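Local coordinates for hypothetical protein Atu0240 (Agrobacterium tumefaciens str. C58, PDB 2GAX) that is of unknown function but belongs to the DUF2000 family, whose relationship to the PTH2 clan suggests a fold like that of peptidyl-tRNA hydrolase 2, at residues L117-R121 and K122-K126. Sequence-based numbering, arbitrary orientation.
Sequences LRADR and KIVDK
With chi1 at 173°, Val124 sets CG1 opposite its own backbone N and swings CG2 back over the end of the strand, where it meets Ala119 and Leu117. Leu117 answers with an uncommon torsion, its CG lying between the backbone N and the carbonyl carbon (chi1 73°), and offers CD1 to the same methyl. The contact illustrates how a strand that runs straight into a helix can pack apolar side chains on the inner side of the turn. CG2 of Val124 sits 3.7 Å from CB of Ala119 and 4.1 Å from CD1 of Leu117, the leucine and valine side chains running alongside each other with opposite headings. The same methyl also lies only 3.2 Å from the carbonyl O of Ala119, a tight approach at the bend. Ile123 adds looser contacts beside it: its CG2 comes 4.3 Å from CB of Ala119, while its CD1 reaches CB of Asp120.

Two backbone hydrogen bonds open the helix beside this packing. Val124 N donates to Asp120 O at 3.1 Å, and one residue further on Asp125 N donates to Arg121 O at 3.3 Å, so the first helical turn starts directly from the last strand residue. Although Asp120 occupies the N-cap position, its side chain makes no capping bond. The guanidinium of Arg121 turns away from the helix, and its NH2 hydrogen-bonds to the carbonyl O of Phe2. Leu117 and Val124 also pack on strand 4-11, through Ala7 and Ile9 and through Lys5 respectively.

The result is a direct beta-alpha junction, in which strand 112-120 of the mixed sheet of this alpha/beta protein passes without a linker into helix 121-127, whose axis locally turns back at 125° to the strand.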
loop_
_atom_site.group_PDB
_atom_site.type_symbol
_atom_site.label_atom_id
_atom_site.label_comp_id
_atom_site.label_asym_id
_atom_site.label_seq_id
_atom_site.Cartn_x
_atom_site.Cartn_y
_atom_site.Cartn_z
ATOM N N LEU A 117 1.200 2.264 3.569
ATOM C CA LEU A 117 2.174 2.960 4.396
ATOM C C LEU A 117 2.577 2.099 5.585
ATOM O O LEU A 117 1.836 1.188 5.997
ATOM C CB LEU A 117 1.602 4.300 4.857
ATOM C CG LEU A 117 0.505 4.361 5.933
ATOM C CD1 LEU A 117 0.462 5.770 6.566
ATOM C CD2 LEU A 117 -0.871 3.943 5.405
ATOM N N ARG A 118 3.764 2.391 6.106
ATOM C CA ARG A 118 4.248 1.860 7.366
ATOM C C ARG A 118 4.766 3.059 8.156
ATOM O O ARG A 118 5.711 3.735 7.725
ATOM C CB ARG A 118 5.383 0.869 7.143
ATOM C CG ARG A 118 6.059 0.390 8.435
ATOM C CD ARG A 118 7.177 -0.596 8.121
ATOM N NE ARG A 118 7.655 -1.261 9.331
ATOM C CZ ARG A 118 8.569 -0.752 10.158
ATOM N NH1 ARG A 118 9.144 0.420 9.895
ATOM N NH2 ARG A 118 8.934 -1.441 11.236
ATOM N N ALA A 119 4.146 3.320 9.303
ATOM C CA ALA A 119 4.541 4.449 10.143
ATOM C C ALA A 119 4.134 4.222 11.594
ATOM O O ALA A 119 3.349 3.315 11.890
ATOM C CB ALA A 119 3.916 5.727 9.630
ATOM N N ASP A 120 4.661 5.052 12.495
ATOM C CA ASP A 120 4.305 4.942 13.906
ATOM C C ASP A 120 2.807 4.764 14.043
ATOM O O ASP A 120 2.020 5.485 13.433
ATOM C CB ASP A 120 4.828 6.126 14.728
ATOM C CG ASP A 120 6.210 5.856 15.335
ATOM O OD1 ASP A 120 6.394 6.137 16.545
ATOM O OD2 ASP A 120 7.112 5.342 14.624
ATOM N N ARG A 121 2.427 3.767 14.827
ATOM C CA ARG A 121 1.039 3.291 14.872
ATOM C C ARG A 121 -0.025 4.376 15.029
ATOM O O ARG A 121 -1.037 4.354 14.321
ATOM C CB ARG A 121 0.882 2.174 15.919
ATOM C CG ARG A 121 1.337 2.525 17.343
ATOM C CD ARG A 121 1.296 1.299 18.246
ATOM N NE ARG A 121 2.612 0.718 18.505
ATOM C CZ ARG A 121 3.157 0.597 19.714
ATOM N NH1 ARG A 121 2.498 1.006 20.790
ATOM N NH2 ARG A 121 4.363 0.055 19.849
ATOM N N LYS A 122 0.206 5.333 15.929
ATOM C CA LYS A 122 -0.781 6.396 16.204
ATOM C C LYS A 122 -0.974 7.329 14.996
ATOM O O LYS A 122 -2.098 7.751 14.686
ATOM C CB LYS A 122 -0.393 7.186 17.464
ATOM C CG LYS A 122 -0.193 6.313 18.723
ATOM C CD LYS A 122 -0.192 7.131 20.026
ATOM C CE LYS A 122 -1.618 7.554 20.446
ATOM N NZ LYS A 122 -2.388 6.469 21.157
ATOM N N ILE A 123 0.134 7.614 14.313
ATOM C CA ILE A 123 0.148 8.401 13.085
ATOM C C ILE A 123 -0.670 7.725 11.971
ATOM O O ILE A 123 -1.481 8.386 11.318
ATOM C CB ILE A 123 1.616 8.700 12.627
ATOM C CG1 ILE A 123 2.204 9.833 13.480
ATOM C CG2 ILE A 123 1.672 9.101 11.155
ATOM C CD1 ILE A 123 3.731 9.904 13.497
ATOM N N VAL A 124 -0.458 6.418 11.773
ATOM C CA VAL A 124 -1.201 5.652 10.760
ATOM C C VAL A 124 -2.718 5.754 10.948
ATOM O O VAL A 124 -3.452 5.961 9.982
ATOM C CB VAL A 124 -0.764 4.165 10.716
ATOM C CG1 VAL A 124 -1.657 3.358 9.778
ATOM C CG2 VAL A 124 0.690 4.057 10.277
ATOM N N ASP A 125 -3.179 5.607 12.189
ATOM C CA ASP A 125 -4.609 5.711 12.511
ATOM C C ASP A 125 -5.210 7.093 12.194
ATOM O O ASP A 125 -6.360 7.191 11.754
ATOM C CB ASP A 125 -4.843 5.353 13.983
ATOM C CG ASP A 125 -4.498 3.911 14.295
ATOM O OD1 ASP A 125 -4.815 3.018 13.473
ATOM O OD2 ASP A 125 -3.911 3.671 15.372
ATOM N N LYS A 126 -4.433 8.151 12.426
ATOM C CA LYS A 126 -4.813 9.512 12.022
ATOM C C LYS A 126 -4.880 9.673 10.496
ATOM O O LYS A 126 -5.790 10.306 9.964
ATOM C CB LYS A 126 -3.836 10.540 12.607
ATOM C CG LYS A 126 -3.975 10.731 14.120
ATOM C CD LYS A 126 -2.977 11.750 14.674
ATOM C CE LYS A 126 -3.393 12.217 16.070
ATOM N NZ LYS A 126 -4.765 12.832 16.080
#